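Local coordinates for protein possible metal-dependent hydrolase (Veillonella parvula, PDB 3RPC) that is probably a metal-dependent hydrolase of the metallo-beta-lactamase superfamily, holding two zinc ions in its likely active site, at residues Gly38-Met49 with Asp228-Ser236. Residues are numbered along the deposited sequence; the frame is centred on the assembly and turned at random.
Sequences GFEGTFNYQQRM and DTVNHTATS
N231 pushes its side chain into the irregular, turn-rich loop 38-49, and its amide is gripped there from both ends. Backbone oxygens come first: N231 CB lies 3.4 Å from Q47 O, with N44 O close by. With chi1 at 63°, CG sits between the backbone N and the carbonyl carbon and packs against G38 CA. Beyond it the amide divides: OD1 accepts the backbone N-H of F39 (F39 N to N231 OD1 2.9 Å), the donor standing above the carbonyl plane, and the selenium of selenomethionine M49 lies 3.4 Å from N231 OD1. ND2 gives one bond to T42 OG1, nearly in the amide plane, and another, more bent, to F43 O. T42 OG1 in turn donates to F39 O, which ties the asparagine into the type II turn F39-T42. Loop 38-49 comes after strand 22-26 and loop 228-236 after strand 221-225; they meet beside the dinuclear zinc site of this metallo-beta-lactamase fold, the H232 side chain about 6 Å from a zinc ion. F39 CD2 lies over one face of the H232 imidazole, 3.5 Å from CE1 of H232, the rings inclined at 54°. N44 ND2 bridges N231 O and Q47 OE1, meeting each in its carbonyl plane. Farther out, A234 CB makes a CH-pi contact over the F43 ring.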
loop_
_atom_site.group_PDB
_atom_site.type_symbol
_atom_site.label_atom_id
_atom_site.label_comp_id
_atom_site.label_asym_id
_atom_site.label_seq_id
_atom_site.Cartn_x
_atom_site.Cartn_y
_atom_site.Cartn_z
ATOM N N GLY A 38 19.737 2.328 -22.691
ATOM C CA GLY A 38 18.845 3.023 -21.774
ATOM C C GLY A 38 17.448 2.441 -21.827
ATOM O O GLY A 38 17.062 1.849 -22.844
ATOM N N PHE A 39 16.680 2.596 -20.748
ATOM C CA PHE A 39 15.318 2.074 -20.697
ATOM C C PHE A 39 14.472 2.688 -21.808
ATOM O O PHE A 39 14.465 3.902 -21.991
ATOM C CB PHE A 39 14.657 2.352 -19.343
ATOM C CG PHE A 39 15.231 1.555 -18.202
ATOM C CD1 PHE A 39 15.065 0.180 -18.144
ATOM C CD2 PHE A 39 15.932 2.184 -17.187
ATOM C CE1 PHE A 39 15.594 -0.553 -17.095
ATOM C CE2 PHE A 39 16.460 1.460 -16.131
ATOM C CZ PHE A 39 16.296 0.087 -16.086
ATOM N N GLU A 40 13.763 1.850 -22.551
ATOM C CA GLU A 40 12.935 2.343 -23.647
ATOM C C GLU A 40 11.855 3.299 -23.140
ATOM O O GLU A 40 11.224 3.047 -22.110
ATOM C CB GLU A 40 12.299 1.175 -24.406
ATOM C CG GLU A 40 11.546 1.582 -25.663
ATOM C CD GLU A 40 10.977 0.388 -26.409
ATOM O OE1 GLU A 40 11.296 -0.759 -26.024
ATOM O OE2 GLU A 40 10.213 0.593 -27.377
ATOM N N GLY A 41 11.664 4.396 -23.871
ATOM C CA GLY A 41 10.577 5.324 -23.605
ATOM C C GLY A 41 10.806 6.218 -22.403
ATOM O O GLY A 41 9.868 6.837 -21.894
ATOM N N THR A 42 12.050 6.291 -21.945
ATOM C CA THR A 42 12.360 7.074 -20.753
ATOM C C THR A 42 13.272 8.253 -21.064
ATOM O O THR A 42 13.878 8.335 -22.131
ATOM C CB THR A 42 13.020 6.215 -19.644
ATOM O OG1 THR A 42 14.289 5.723 -20.095
ATOM C CG2 THR A 42 12.112 5.044 -19.246
ATOM N N PHE A 43 13.338 9.177 -20.114
ATOM C CA PHE A 43 14.235 10.319 -20.187
ATOM C C PHE A 43 15.655 9.869 -20.554
ATOM O O PHE A 43 16.204 8.942 -19.950
ATOM C CB PHE A 43 14.199 11.026 -18.825
ATOM C CG PHE A 43 15.058 12.262 -18.732
ATOM C CD1 PHE A 43 14.587 13.488 -19.181
ATOM C CD2 PHE A 43 16.313 12.208 -18.163
ATOM C CE1 PHE A 43 15.364 14.628 -19.067
ATOM C CE2 PHE A 43 17.104 13.341 -18.050
ATOM C CZ PHE A 43 16.630 14.559 -18.507
ATOM N N ASN A 44 16.241 10.508 -21.558
ATOM C CA ASN A 44 17.633 10.258 -21.929
ATOM C C ASN A 44 17.870 8.791 -22.324
ATOM O O ASN A 44 18.893 8.207 -21.968
ATOM C CB ASN A 44 18.545 10.651 -20.756
ATOM C CG ASN A 44 20.023 10.612 -21.100
ATOM O OD1 ASN A 44 20.432 10.914 -22.219
ATOM N ND2 ASN A 44 20.837 10.227 -20.122
ATOM N N TYR A 45 16.928 8.204 -23.059
ATOM C CA TYR A 45 16.993 6.777 -23.388
ATOM C C TYR A 45 18.201 6.414 -24.244
ATOM O O TYR A 45 18.584 5.241 -24.304
ATOM C CB TYR A 45 15.705 6.293 -24.066
ATOM C CG TYR A 45 15.447 6.883 -25.438
ATOM C CD1 TYR A 45 15.999 6.310 -26.583
ATOM C CD2 TYR A 45 14.630 7.990 -25.591
ATOM C CE1 TYR A 45 15.752 6.845 -27.837
ATOM C CE2 TYR A 45 14.381 8.530 -26.837
ATOM C CZ TYR A 45 14.941 7.953 -27.954
ATOM O OH TYR A 45 14.678 8.505 -29.187
ATOM N N GLN A 46 18.804 7.402 -24.899
ATOM C CA GLN A 46 19.961 7.153 -25.767
ATOM C C GLN A 46 21.201 6.715 -24.990
ATOM O O GLN A 46 22.106 6.085 -25.542
ATOM C CB GLN A 46 20.282 8.395 -26.605
ATOM C CG GLN A 46 19.188 8.787 -27.588
ATOM C CD GLN A 46 18.238 9.837 -27.039
ATOM O OE1 GLN A 46 18.081 9.986 -25.819
ATOM N NE2 GLN A 46 17.604 10.580 -27.943
ATOM N N GLN A 47 21.236 7.043 -23.705
ATOM C CA GLN A 47 22.398 6.782 -22.871
ATOM C C GLN A 47 22.394 5.345 -22.353
ATOM O O GLN A 47 21.386 4.858 -21.836
ATOM C CB GLN A 47 22.426 7.773 -21.705
ATOM C CG GLN A 47 23.556 7.554 -20.713
ATOM C CD GLN A 47 24.315 8.834 -20.429
ATOM O OE1 GLN A 47 23.736 9.831 -19.990
ATOM N NE2 GLN A 47 25.617 8.823 -20.705
ATOM N N ARG A 48 23.527 4.663 -22.505
ATOM C CA ARG A 48 23.655 3.294 -22.012
ATOM C C ARG A 48 23.834 3.280 -20.494
ATOM O O ARG A 48 24.180 4.294 -19.891
ATOM C CB ARG A 48 24.820 2.586 -22.715
ATOM C CG ARG A 48 24.620 2.464 -24.230
ATOM C CD ARG A 48 25.662 1.570 -24.899
ATOM N NE ARG A 48 25.658 0.211 -24.363
ATOM C CZ ARG A 48 24.803 -0.738 -24.726
ATOM N NH1 ARG A 48 24.889 -1.947 -24.180
ATOM N NH2 ARG A 48 23.867 -0.492 -25.630
HETATM N N MSE A 49 23.604 2.125 -19.880
HETATM C CA MSE A 49 23.650 2.009 -18.424
HETATM C C MSE A 49 24.143 0.631 -18.015
HETATM O O MSE A 49 24.044 -0.325 -18.792
HETATM C CB MSE A 49 22.254 2.247 -17.822
HETATM C CG MSE A 49 21.147 1.453 -18.483
HETATM SE SE MSE A 49 19.443 1.581 -17.535
HETATM C CE MSE A 49 19.721 0.112 -16.287
ATOM N N ASP A 228 23.088 9.014 -10.788
ATOM C CA ASP A 228 24.291 9.001 -11.616
ATOM C C ASP A 228 24.635 7.600 -12.135
ATOM O O ASP A 228 25.816 7.284 -12.327
ATOM C CB ASP A 228 25.489 9.568 -10.839
ATOM C CG ASP A 228 25.278 11.002 -10.348
ATOM O OD1 ASP A 228 24.276 11.636 -10.703
ATOM O OD2 ASP A 228 26.143 11.491 -9.588
ATOM N N THR A 229 23.628 6.768 -12.378
ATOM C CA THR A 229 23.870 5.394 -12.822
ATOM C C THR A 229 22.982 4.978 -13.995
ATOM O O THR A 229 23.491 4.593 -15.057
ATOM C CB THR A 229 23.682 4.388 -11.671
ATOM O OG1 THR A 229 24.451 4.806 -10.537
ATOM C CG2 THR A 229 24.139 2.986 -12.105
ATOM N N VAL A 230 21.664 5.024 -13.808
ATOM C CA VAL A 230 20.757 4.665 -14.893
ATOM C C VAL A 230 20.494 5.889 -15.767
ATOM O O VAL A 230 20.823 7.016 -15.386
ATOM C CB VAL A 230 19.432 4.014 -14.404
ATOM C CG1 VAL A 230 19.715 2.684 -13.691
ATOM C CG2 VAL A 230 18.627 4.949 -13.504
ATOM N N ASN A 231 19.935 5.666 -16.950
ATOM C CA ASN A 231 19.831 6.746 -17.925
ATOM C C ASN A 231 18.780 7.786 -17.586
ATOM O O ASN A 231 18.954 8.962 -17.923
ATOM C CB ASN A 231 19.536 6.200 -19.318
ATOM C CG ASN A 231 18.200 5.500 -19.382
ATOM O OD1 ASN A 231 18.076 4.358 -18.954
ATOM N ND2 ASN A 231 17.180 6.187 -19.899
ATOM N N HIS A 232 17.684 7.361 -16.955
ATOM C CA HIS A 232 16.505 8.225 -16.858
ATOM C C HIS A 232 16.351 9.012 -15.560
ATOM O O HIS A 232 15.372 9.736 -15.395
ATOM C CB HIS A 232 15.214 7.460 -17.194
ATOM C CG HIS A 232 14.910 6.316 -16.274
ATOM N ND1 HIS A 232 15.880 5.663 -15.542
ATOM C CD2 HIS A 232 13.741 5.692 -15.986
ATOM C CE1 HIS A 232 15.321 4.693 -14.837
ATOM N NE2 HIS A 232 14.025 4.687 -15.092
ATOM N N THR A 233 17.325 8.903 -14.664
ATOM C CA THR A 233 17.304 9.680 -13.432
ATOM C C THR A 233 17.739 11.120 -13.728
ATOM O O THR A 233 18.938 11.406 -13.908
ATOM C CB THR A 233 18.163 9.028 -12.336
ATOM O OG1 THR A 233 19.365 8.476 -12.910
ATOM C CG2 THR A 233 17.397 7.894 -11.716
ATOM N N ALA A 234 16.750 12.006 -13.793
ATOM C CA ALA A 234 16.935 13.383 -14.233
ATOM C C ALA A 234 17.503 14.292 -13.155
ATOM O O ALA A 234 17.822 15.449 -13.421
ATOM C CB ALA A 234 15.613 13.927 -14.733
ATOM N N THR A 235 17.636 13.770 -11.943
ATOM C CA THR A 235 18.230 14.516 -10.842
ATOM C C THR A 235 19.529 13.823 -10.438
ATOM O O THR A 235 19.526 12.641 -10.070
ATOM C CB THR A 235 17.284 14.592 -9.649
ATOM O OG1 THR A 235 16.136 15.379 -10.014
ATOM C CG2 THR A 235 17.977 15.220 -8.439
ATOM N N SER A 236 20.632 14.564 -10.509
ATOM C CA SER A 236 21.975 14.032 -10.283
ATOM C C SER A 236 22.472 14.348 -8.874
ATOM O O SER A 236 21.848 15.115 -8.147
ATOM C CB SER A 236 22.932 14.677 -11.283
ATOM O OG SER A 236 23.017 16.075 -11.038
#